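Local coordinates for L-2,4-diaminobutyric acid acetyltransferase (Geobacillus sp., PDB 6SJY), which catalyses the transfer of an acetyl group to L-2,4-diaminobutyrate, giving the acetylated intermediate from which the chemical chaperone ectoine is made, at residues Thr7-Arg12 / Arg88-Ala93; Gly30-Asn35 / Gln80-Ser85; Leu76-Val81 / Ile112-Ser117; Val116-Met121 / Thr154-Pro159. One frame throughout, in Å; residues are numbered along the deposited sequence.

Interaction 1: Thr7-Arg12 / Arg88-Ala93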
# COMPACT_ATOMS: atom_id res chain seq x y z
N THR A 7 3.48 -26.95 -18.27
CA THR A 7 4.73 -26.42 -17.67
C THR A 7 5.08 -24.97 -18.12
O THR A 7 6.16 -24.46 -17.88
CB THR A 7 5.93 -27.34 -18.02
OG1 THR A 7 7.01 -27.04 -17.13
CG2 THR A 7 6.41 -27.17 -19.50
N GLU A 8 4.18 -24.33 -18.83
CA GLU A 8 4.31 -22.94 -19.07
C GLU A 8 3.84 -22.12 -17.81
O GLU A 8 3.04 -22.56 -16.91
CB GLU A 8 3.62 -22.55 -20.36
CG GLU A 8 2.20 -23.02 -20.45
CD GLU A 8 1.25 -21.97 -21.00
OE1 GLU A 8 0.23 -21.68 -20.34
OE2 GLU A 8 1.54 -21.43 -22.10
N VAL A 9 4.43 -20.93 -17.75
CA VAL A 9 4.21 -20.03 -16.64
C VAL A 9 2.88 -19.41 -16.93
O VAL A 9 2.65 -19.01 -18.07
CB VAL A 9 5.27 -18.93 -16.55
CG1 VAL A 9 4.92 -17.92 -15.43
CG2 VAL A 9 6.66 -19.55 -16.34
N VAL A 10 2.01 -19.32 -15.93
CA VAL A 10 0.69 -18.64 -16.10
C VAL A 10 0.54 -17.39 -15.24
O VAL A 10 1.06 -17.32 -14.12
CB VAL A 10 -0.47 -19.60 -15.82
CG1 VAL A 10 -0.64 -20.58 -16.99
CG2 VAL A 10 -0.24 -20.35 -14.53
N TYR A 11 -0.26 -16.46 -15.76
CA TYR A 11 -0.35 -15.12 -15.27
C TYR A 11 -1.78 -14.82 -14.93
O TYR A 11 -2.63 -15.02 -15.74
CB TYR A 11 0.12 -14.16 -16.38
CG TYR A 11 1.57 -14.42 -16.71
CD1 TYR A 11 2.56 -13.87 -15.93
CD2 TYR A 11 1.97 -15.28 -17.75
CE1 TYR A 11 3.91 -14.12 -16.18
CE2 TYR A 11 3.33 -15.54 -18.00
CZ TYR A 11 4.31 -14.94 -17.24
OH TYR A 11 5.68 -15.18 -17.40
N ARG A 12 -2.04 -14.30 -13.73
CA ARG A 12 -3.39 -13.82 -13.36
C ARG A 12 -3.35 -12.68 -12.33
O ARG A 12 -2.33 -12.45 -11.67
CB ARG A 12 -4.21 -14.99 -12.78
CG ARG A 12 -3.63 -15.55 -11.52
CD ARG A 12 -4.47 -16.67 -10.93
NE ARG A 12 -3.82 -17.25 -9.74
CZ ARG A 12 -3.99 -16.80 -8.48
NH1 ARG A 12 -4.73 -15.73 -8.21
NH2 ARG A 12 -3.36 -17.38 -7.47
N ARG A 88 14.73 -17.00 -12.59
CA ARG A 88 15.38 -15.88 -13.24
C ARG A 88 15.69 -16.15 -14.71
O ARG A 88 15.72 -17.29 -15.15
CB ARG A 88 16.67 -15.49 -12.51
CG ARG A 88 16.50 -15.20 -11.01
CD ARG A 88 15.20 -14.47 -10.71
NE ARG A 88 15.22 -13.23 -11.46
CZ ARG A 88 15.84 -12.13 -11.05
NH1 ARG A 88 15.85 -11.05 -11.82
NH2 ARG A 88 16.43 -12.10 -9.86
N ARG A 89 15.81 -15.06 -15.47
CA ARG A 89 16.32 -15.11 -16.82
C ARG A 89 15.38 -15.91 -17.76
O ARG A 89 15.81 -16.37 -18.80
CB ARG A 89 17.82 -15.59 -16.80
N GLN A 90 14.09 -16.03 -17.43
CA GLN A 90 13.08 -16.64 -18.33
C GLN A 90 12.09 -15.67 -18.87
O GLN A 90 11.04 -16.09 -19.33
CB GLN A 90 12.23 -17.65 -17.59
CG GLN A 90 13.02 -18.71 -16.86
CD GLN A 90 12.13 -19.79 -16.24
OE1 GLN A 90 10.93 -19.94 -16.56
NE2 GLN A 90 12.71 -20.54 -15.35
N GLY A 91 12.33 -14.36 -18.77
CA GLY A 91 11.33 -13.38 -19.20
C GLY A 91 10.03 -13.26 -18.35
O GLY A 91 9.04 -12.70 -18.81
N ILE A 92 10.02 -13.75 -17.13
CA ILE A 92 8.77 -13.61 -16.30
C ILE A 92 8.43 -12.11 -15.95
O ILE A 92 7.31 -11.64 -16.16
CB ILE A 92 8.88 -14.48 -15.07
CG1 ILE A 92 8.89 -15.95 -15.53
CG2 ILE A 92 7.71 -14.21 -14.10
CD1 ILE A 92 9.24 -16.93 -14.44
N ALA A 93 9.42 -11.36 -15.53
CA ALA A 93 9.26 -9.93 -15.21
C ALA A 93 8.73 -9.14 -16.36
O ALA A 93 7.82 -8.32 -16.19
CB ALA A 93 10.57 -9.37 -14.75
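Tyr11 of strand 10-12 and nearby Val9 pack against Ile92 in the first turn of helix 92-101. The second segment carries the family signature of the GNAT fold: Arg88, Gly91 and Ala93 match the Q/R-x-x-G-x-G/A loop, which in relatives wraps the pyrophosphate of acetyl-CoA. The contact joins the strand that is outermost in this chain's sheet to the helix that follows the loop.

The apolar contacts come first. Val9 and Ile92 meet at about a right angle, methyl to methyl, with Val9 CG2 lying 4.1 Å from Ile92 CD1. In Ile92, CG1 stands anti to the carbonyl carbon (chi1 -66°) and the chain runs on extended to CD1, which carries that methyl out to Val9. Val9, Tyr11 and Ile92 all also touch Ala54 on the neighbouring strand 52-56. The Tyr11 ring comes in obliquely and brings CE1 to 4.3 Å from Ile92 CG2. Farther along the helix it also touches Ala95 and Met96.

The polar atoms play a lesser part, for no hydrogen bond crosses between the segments. Gln90 brings only OE1 near, 4.3 Å from Val9 CG2. Gly91 holds the N-cap position directly before Ile92 with positive phi (70°), a backbone shape that suits glycine. The phenol oxygen ends up over the base of the isoleucine: Tyr11 OH lies 3.6 Å from Ile92 CA and 3.8 Å from Ile92 CG1.

Interaction 2: Gly30-Asn35 / Gln80-Ser85. With 9YT ((2~{S})-4-acetamido-2-azanyl-butanoic acid), chain E.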
# COMPACT_ATOMS: atom_id res chain seq x y z
N GLY A 30 14.69 -12.19 -0.40
CA GLY A 30 15.66 -11.61 0.49
C GLY A 30 15.88 -10.14 0.17
O GLY A 30 15.60 -9.27 0.97
N SER A 31 16.37 -9.88 -1.02
CA SER A 31 16.70 -8.53 -1.48
C SER A 31 15.61 -7.46 -1.56
O SER A 31 15.92 -6.30 -1.78
CB SER A 31 17.36 -8.62 -2.84
OG SER A 31 16.39 -8.64 -3.87
N LEU A 32 14.35 -7.85 -1.42
CA LEU A 32 13.22 -6.89 -1.56
C LEU A 32 12.84 -6.49 -0.16
O LEU A 32 13.21 -7.19 0.84
CB LEU A 32 12.03 -7.40 -2.41
CG LEU A 32 12.00 -7.19 -3.97
CD1 LEU A 32 13.27 -7.58 -4.75
CD2 LEU A 32 10.80 -7.87 -4.63
N ASP A 33 12.26 -5.29 -0.13
CA ASP A 33 11.66 -4.63 1.05
C ASP A 33 10.33 -5.36 1.43
O ASP A 33 9.29 -5.17 0.81
CB ASP A 33 11.24 -3.21 0.67
CG ASP A 33 12.42 -2.25 0.46
OD1 ASP A 33 13.06 -1.85 1.42
OD2 ASP A 33 12.68 -1.82 -0.66
N LEU A 34 10.36 -6.16 2.46
CA LEU A 34 9.23 -7.04 2.75
C LEU A 34 8.13 -6.24 3.47
O LEU A 34 8.37 -5.62 4.48
CB LEU A 34 9.76 -8.24 3.52
CG LEU A 34 8.68 -9.26 3.82
CD1 LEU A 34 8.03 -9.87 2.60
CD2 LEU A 34 9.34 -10.31 4.69
N ASN A 35 6.93 -6.18 2.91
CA ASN A 35 5.81 -5.63 3.68
C ASN A 35 5.10 -6.74 4.50
O ASN A 35 5.49 -7.91 4.44
CB ASN A 35 4.87 -4.92 2.77
CG ASN A 35 5.56 -3.83 2.02
OD1 ASN A 35 5.74 -3.88 0.81
ND2 ASN A 35 5.95 -2.85 2.72
N GLN A 80 6.30 -3.13 -6.57
CA GLN A 80 7.25 -4.21 -6.45
C GLN A 80 7.21 -5.11 -7.68
O GLN A 80 6.14 -5.32 -8.28
CB GLN A 80 7.06 -5.04 -5.19
CG GLN A 80 7.21 -4.27 -3.92
CD GLN A 80 7.31 -5.13 -2.65
OE1 GLN A 80 6.32 -5.63 -2.11
NE2 GLN A 80 8.51 -5.21 -2.11
N VAL A 81 8.39 -5.63 -8.05
CA VAL A 81 8.51 -6.63 -9.07
C VAL A 81 9.38 -7.70 -8.47
O VAL A 81 10.48 -7.40 -8.03
CB VAL A 81 9.20 -6.08 -10.32
CG1 VAL A 81 9.20 -7.13 -11.42
CG2 VAL A 81 8.47 -4.82 -10.78
N ALA A 82 8.88 -8.92 -8.38
CA ALA A 82 9.62 -10.02 -7.77
C ALA A 82 9.52 -11.22 -8.68
O ALA A 82 8.45 -11.44 -9.27
CB ALA A 82 9.01 -10.41 -6.46
N VAL A 83 10.62 -11.98 -8.78
CA VAL A 83 10.73 -13.22 -9.56
C VAL A 83 11.52 -14.15 -8.70
O VAL A 83 12.60 -13.82 -8.27
CB VAL A 83 11.44 -13.07 -10.93
CG1 VAL A 83 11.55 -14.43 -11.62
CG2 VAL A 83 10.70 -12.11 -11.86
N ALA A 84 10.97 -15.32 -8.42
CA ALA A 84 11.66 -16.33 -7.61
C ALA A 84 13.06 -16.64 -8.19
O ALA A 84 13.25 -16.65 -9.40
CB ALA A 84 10.84 -17.61 -7.58
N SER A 85 14.01 -16.87 -7.30
CA SER A 85 15.38 -17.24 -7.68
C SER A 85 15.46 -18.36 -8.69
O SER A 85 16.13 -18.23 -9.68
CB SER A 85 16.15 -17.67 -6.47
OG SER A 85 16.81 -16.53 -6.07
C01 9YT E . 10.46 -1.46 -9.64
C02 9YT E . 10.92 -2.12 -8.40
O03 9YT E . 11.71 -3.10 -8.56
N04 9YT E . 10.33 -1.34 -7.26
C05 9YT E . 10.35 -1.61 -5.84
C06 9YT E . 11.56 -1.21 -5.09
C07 9YT E . 11.22 -1.11 -3.63
N08 9YT E . 12.43 -0.82 -2.88
C09 9YT E . 10.57 -2.40 -3.11
O10 9YT E . 9.71 -2.19 -2.23
O11 9YT E . 10.85 -3.57 -3.56
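Gln80 reaches from its strand across to the loop 30-35, its chain extended beyond CG, and lays its amide NE2 between two acceptors. One is the backbone of the loop: NE2 donates to Asp33 O at 3.0 Å. This bond is bent (136° at the hydrogen), with the acceptor tilted out of the amide plane. The other is the product's carboxylate, and here the bond from Gln80 NE2 to 9YT O11 is much straighter, 171° at 3.2 Å. On the far end of the amide, OE1 is held by the hydroxyl of Tyr40, which helps fix how the group is turned. A leucine here would lose both NE2 bonds and would probably leave Asp33 O and the product carboxylate without this donor.

In the GNAT fold the loop between the first two helices commonly borders the acceptor-substrate site, and 30-35, between helices 19-29 and 37-46, does so against the central strand 75-83. Leu32 points toward that strand and sets CD2 3.4 Å from Val81 O and 3.6 Å from Ala82 CB, while its CG lies 3.8 Å from 9YT O11. Asp33, its CG anti to the carbonyl carbon (chi1 -71°), turns its carboxylate to the amino group on the same end of the product. There N08 bonds to OD2 at a modelled length too short to trust in detail, and His155 NE2 holds OD1.

Interaction 3: Leu76-Val81 / Ile112-Ser117. With 9YT ((2~{S})-4-acetamido-2-azanyl-butanoic acid), chain E.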
# COMPACT_ATOMS: atom_id res chain seq x y z
N LEU A 76 0.59 5.41 -13.50
CA LEU A 76 0.70 4.12 -12.84
C LEU A 76 2.01 3.99 -12.14
O LEU A 76 3.09 4.10 -12.78
CB LEU A 76 0.57 2.99 -13.85
CG LEU A 76 0.50 1.61 -13.23
CD1 LEU A 76 -0.89 1.31 -12.62
CD2 LEU A 76 0.82 0.56 -14.30
N PHE A 77 1.97 3.76 -10.83
CA PHE A 77 3.15 3.51 -10.08
C PHE A 77 3.36 2.05 -9.89
O PHE A 77 2.46 1.35 -9.39
CB PHE A 77 3.10 4.20 -8.73
CG PHE A 77 4.35 4.08 -7.97
CD1 PHE A 77 4.60 3.00 -7.16
CD2 PHE A 77 5.33 5.04 -8.13
CE1 PHE A 77 5.83 2.89 -6.51
CE2 PHE A 77 6.57 4.93 -7.50
CZ PHE A 77 6.81 3.87 -6.67
N VAL A 78 4.54 1.55 -10.29
CA VAL A 78 4.89 0.16 -10.09
C VAL A 78 5.73 0.09 -8.86
O VAL A 78 6.80 0.67 -8.76
CB VAL A 78 5.60 -0.46 -11.29
CG1 VAL A 78 6.05 -1.88 -10.97
CG2 VAL A 78 4.68 -0.40 -12.47
N TRP A 79 5.18 -0.62 -7.89
CA TRP A 79 5.68 -0.74 -6.55
C TRP A 79 6.69 -1.87 -6.46
O TRP A 79 7.79 -1.59 -6.19
CB TRP A 79 4.51 -0.93 -5.56
CG TRP A 79 4.86 -1.01 -4.09
CD1 TRP A 79 6.11 -1.05 -3.50
CD2 TRP A 79 3.92 -1.07 -3.04
NE1 TRP A 79 5.97 -1.15 -2.13
CE2 TRP A 79 4.64 -1.16 -1.84
CE3 TRP A 79 2.53 -1.01 -2.99
CZ2 TRP A 79 4.02 -1.19 -0.64
CZ3 TRP A 79 1.91 -1.08 -1.77
CH2 TRP A 79 2.64 -1.16 -0.63
N GLN A 80 6.30 -3.13 -6.57
CA GLN A 80 7.25 -4.21 -6.45
C GLN A 80 7.21 -5.11 -7.68
O GLN A 80 6.14 -5.32 -8.28
CB GLN A 80 7.06 -5.04 -5.19
CG GLN A 80 7.21 -4.27 -3.92
CD GLN A 80 7.31 -5.13 -2.65
OE1 GLN A 80 6.32 -5.63 -2.11
NE2 GLN A 80 8.51 -5.21 -2.11
N VAL A 81 8.39 -5.63 -8.05
CA VAL A 81 8.51 -6.63 -9.07
C VAL A 81 9.38 -7.70 -8.47
O VAL A 81 10.48 -7.40 -8.03
CB VAL A 81 9.20 -6.08 -10.32
CG1 VAL A 81 9.20 -7.13 -11.42
CG2 VAL A 81 8.47 -4.82 -10.78
N ILE A 112 4.30 5.65 -16.56
CA ILE A 112 4.63 4.65 -15.55
C ILE A 112 5.75 5.22 -14.70
O ILE A 112 6.75 5.75 -15.24
CB ILE A 112 5.10 3.37 -16.17
CG1 ILE A 112 4.04 2.80 -17.08
CG2 ILE A 112 5.52 2.38 -15.11
CD1 ILE A 112 4.51 1.70 -18.01
N GLU A 113 5.57 5.23 -13.38
CA GLU A 113 6.65 5.63 -12.46
C GLU A 113 6.99 4.48 -11.59
O GLU A 113 6.12 3.64 -11.23
CB GLU A 113 6.26 6.78 -11.56
CG GLU A 113 5.94 8.03 -12.26
CD GLU A 113 5.70 9.20 -11.31
OE1 GLU A 113 5.68 10.28 -11.83
OE2 GLU A 113 5.51 9.07 -10.09
N THR A 114 8.24 4.40 -11.24
CA THR A 114 8.73 3.38 -10.37
C THR A 114 10.06 3.84 -9.80
O THR A 114 10.62 4.82 -10.26
CB THR A 114 8.81 2.02 -11.07
OG1 THR A 114 9.03 0.98 -10.09
CG2 THR A 114 9.98 1.93 -12.07
N THR A 115 10.59 3.07 -8.87
CA THR A 115 11.87 3.34 -8.22
C THR A 115 12.69 2.05 -8.38
O THR A 115 12.15 1.00 -8.25
CB THR A 115 11.47 3.71 -6.83
OG1 THR A 115 11.53 5.13 -6.61
CG2 THR A 115 11.94 2.91 -5.83
N VAL A 116 13.97 2.13 -8.74
CA VAL A 116 14.80 0.96 -8.98
C VAL A 116 16.07 1.11 -8.18
O VAL A 116 16.84 2.07 -8.37
CB VAL A 116 15.21 0.77 -10.44
CG1 VAL A 116 15.94 -0.55 -10.64
CG2 VAL A 116 13.98 0.82 -11.34
N SER A 117 16.28 0.17 -7.26
CA SER A 117 17.53 0.15 -6.48
C SER A 117 18.72 -0.07 -7.38
O SER A 117 18.65 -0.90 -8.30
CB SER A 117 17.54 -0.99 -5.47
OG SER A 117 16.53 -0.60 -4.57
C01 9YT E . 10.46 -1.46 -9.64
C02 9YT E . 10.92 -2.12 -8.40
O03 9YT E . 11.71 -3.10 -8.56
N04 9YT E . 10.33 -1.34 -7.26
C05 9YT E . 10.35 -1.61 -5.84
C06 9YT E . 11.56 -1.21 -5.09
C07 9YT E . 11.22 -1.11 -3.63
N08 9YT E . 12.43 -0.82 -2.88
C09 9YT E . 10.57 -2.40 -3.11
O10 9YT E . 9.71 -2.19 -2.23
O11 9YT E . 10.85 -3.57 -3.56
O HOH W 1 9.01 1.12 -7.03
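Leu76 and Phe77 pair with Ile112 and Glu113 as parallel strands, the axes inclined by 28°, with Glu113 N bonded to Leu76 O and Val78 N to Glu113 O, both at 2.8 Å. With helix 92-101 between them they form a beta-alpha-beta unit of the GNAT fold. Beyond Val78 a classic beta bulge, with Trp79 and Gln80 both facing Ser65, marks where the strands part around the product.

On one side of the sheet Val78 and Ile112 lie alongside each other, CG2 to CG2 at 3.9 Å. On the other, Phe77 leans across the pairing, its CG anti to the backbone N (chi1 -174°), which brings CD2 to 3.5 Å from Glu113 O. Its ring also meets Phe67 of its own chain and Tyr46 of the second subunit. With an alanine in place of Phe77, a gap is likely to open between those two rings and the Glu113 backbone. Glu113 OE2 bonds to that same Tyr46.

Thr114 OG1 donates to Val78 O at 2.6 Å, in place of a regular backbone rung. Water 1 also lies by Val78 O and accepts from Thr115 N and, at 2.8 Å, from 9YT N04.

Interaction 4: Val116-Met121 / Thr154-Pro159. With 9YT ((2~{S})-4-acetamido-2-azanyl-butanoic acid), chain E.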
# COMPACT_ATOMS: atom_id res chain seq x y z
N VAL A 116 13.97 2.13 -8.74
CA VAL A 116 14.80 0.96 -8.98
C VAL A 116 16.07 1.11 -8.18
O VAL A 116 16.84 2.07 -8.37
CB VAL A 116 15.21 0.77 -10.44
CG1 VAL A 116 15.94 -0.55 -10.64
CG2 VAL A 116 13.98 0.82 -11.34
N SER A 117 16.28 0.17 -7.26
CA SER A 117 17.53 0.15 -6.48
C SER A 117 18.72 -0.07 -7.38
O SER A 117 18.65 -0.90 -8.30
CB SER A 117 17.54 -0.99 -5.47
OG SER A 117 16.53 -0.60 -4.57
N PRO A 118 19.79 0.65 -7.12
CA PRO A 118 21.06 0.50 -7.86
C PRO A 118 21.40 -0.97 -8.08
O PRO A 118 21.64 -1.36 -9.18
CB PRO A 118 22.05 1.15 -6.90
CG PRO A 118 21.27 2.24 -6.31
CD PRO A 118 19.91 1.66 -6.06
N SER A 119 21.32 -1.78 -7.04
CA SER A 119 21.59 -3.23 -7.14
C SER A 119 20.60 -4.06 -7.91
O SER A 119 20.89 -5.20 -8.25
CB SER A 119 21.54 -3.80 -5.75
OG SER A 119 22.74 -3.43 -5.18
N ASN A 120 19.39 -3.57 -8.08
CA ASN A 120 18.45 -4.30 -8.85
C ASN A 120 18.62 -4.02 -10.32
O ASN A 120 17.90 -3.22 -10.92
CB ASN A 120 17.04 -4.03 -8.40
CG ASN A 120 16.05 -5.05 -8.94
OD1 ASN A 120 16.28 -5.73 -9.97
ND2 ASN A 120 14.94 -5.17 -8.24
N MET A 121 19.53 -4.77 -10.91
CA MET A 121 19.90 -4.55 -12.29
C MET A 121 18.90 -5.15 -13.24
O MET A 121 18.72 -4.67 -14.37
CB MET A 121 21.33 -5.05 -12.52
CG MET A 121 22.30 -4.11 -11.77
SD MET A 121 23.97 -4.72 -11.72
CE MET A 121 24.04 -5.74 -10.23
N THR A 154 20.39 -0.57 6.25
CA THR A 154 21.40 -0.21 5.29
C THR A 154 20.83 -0.19 3.87
O THR A 154 21.27 -0.90 2.99
CB THR A 154 22.53 -1.21 5.36
OG1 THR A 154 23.57 -0.79 4.48
CG2 THR A 154 22.02 -2.57 4.97
N HIS A 155 19.84 0.64 3.65
CA HIS A 155 19.17 0.74 2.37
C HIS A 155 19.87 1.58 1.33
O HIS A 155 20.47 2.54 1.65
CB HIS A 155 17.81 1.34 2.64
CG HIS A 155 16.73 0.84 1.75
ND1 HIS A 155 16.61 1.21 0.44
CD2 HIS A 155 15.68 0.03 2.00
CE1 HIS A 155 15.55 0.64 -0.09
NE2 HIS A 155 14.97 -0.08 0.84
N GLU A 156 19.74 1.20 0.08
CA GLU A 156 20.25 1.94 -1.07
C GLU A 156 19.33 3.09 -1.37
O GLU A 156 18.21 3.19 -0.86
CB GLU A 156 20.32 1.06 -2.29
CG GLU A 156 21.24 -0.12 -2.10
CD GLU A 156 21.58 -0.84 -3.42
OE1 GLU A 156 20.83 -0.89 -4.43
OE2 GLU A 156 22.68 -1.33 -3.48
N ASP A 157 19.81 3.99 -2.22
CA ASP A 157 18.93 4.93 -2.93
C ASP A 157 17.81 4.21 -3.71
O ASP A 157 17.99 3.09 -4.12
CB ASP A 157 19.74 5.65 -4.00
CG ASP A 157 20.80 6.61 -3.43
OD1 ASP A 157 20.82 6.85 -2.21
OD2 ASP A 157 21.53 7.16 -4.28
N GLU A 158 16.77 4.95 -4.01
CA GLU A 158 15.66 4.55 -4.84
C GLU A 158 15.44 5.61 -5.92
O GLU A 158 14.51 6.41 -5.85
CB GLU A 158 14.44 4.41 -3.94
CG GLU A 158 14.53 3.19 -3.03
CD GLU A 158 14.40 1.86 -3.80
OE1 GLU A 158 13.76 1.79 -4.84
OE2 GLU A 158 14.89 0.82 -3.37
N PRO A 159 16.30 5.61 -6.93
CA PRO A 159 16.13 6.56 -8.03
C PRO A 159 14.78 6.38 -8.75
O PRO A 159 14.36 5.28 -8.92
CB PRO A 159 17.28 6.24 -8.97
CG PRO A 159 18.12 5.22 -8.33
CD PRO A 159 17.47 4.74 -7.08
C01 9YT E . 10.46 -1.46 -9.64
C02 9YT E . 10.92 -2.12 -8.40
O03 9YT E . 11.71 -3.10 -8.56
N04 9YT E . 10.33 -1.34 -7.26
C05 9YT E . 10.35 -1.61 -5.84
C06 9YT E . 11.56 -1.21 -5.09
C07 9YT E . 11.22 -1.11 -3.63
N08 9YT E . 12.43 -0.82 -2.88
C09 9YT E . 10.57 -2.40 -3.11
O10 9YT E . 9.71 -2.19 -2.23
O11 9YT E . 10.85 -3.57 -3.56
O HOH W 2 13.65 -0.24 -6.14
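Glu156 is the first residue of 154-159 to grip the other segment, and it does so with both carboxylate oxygens on Ser119. Just before it, His155 ND1 donates in its ring plane to a lone pair of Glu156 O. The backbone of Ser119 bonds through N to Glu156 OE1 at 2.8 Å, nearly straight (170°) and on the syn lone pair. The hydroxyl of Ser119 gives its proton from OG to Glu156 OE2 at 2.7 Å, again on the syn side but 28° out of the carboxylate plane. Between backbone and carboxylate the glutamate chain slides past Pro118, in the opposite direction.

What Glu156 clasps is a type I turn, Ser117 to Asn120, where the GNAT chain passes from strand 111-115 into helix 121-133. Asn120 is the N-cap of that helix, its OD1 accepting from Ser123 N.

Next comes Asp157, whose O lies 3.1 Å from Pro118 CD. A bend at chi2 (-69°) points the carboxylate of Glu158 at the product. Its OE2 takes a weak bond from 9YT N08 at 3.0 Å, lies 2.5 Å from Ser117 OG and sits in plane at the edge of the His155 ring. At Pro159 the segments meet by backbone, Val116 N donating to Pro159 O at 3.2 Å, while the proline ring puts CD 3.0 Å from Val116 O.

From the N terminus, interaction 1 closes the longest loop, bringing strand 10-12 to helix 92-101. Nested inside that loop, interaction 2 folds the segment between the first two helices back onto strand 75-83. Interaction 3 starts on the same strand, sharing Gln80 and Val81 with interaction 2, and closes the loop through helix 92-101; it crosses interaction 1, because that helix lies between its own two strands, and Ala93 CB rests on Val81 CG1. Interaction 4 follows interactions 1 and 2 in series, takes over Val116 and Ser117 from interaction 3 and closes the loop through helix 121-133 and strand 138-144. Interactions 2, 3 and 4 surround the product, and Asp33 and His155 tie 2 to 4.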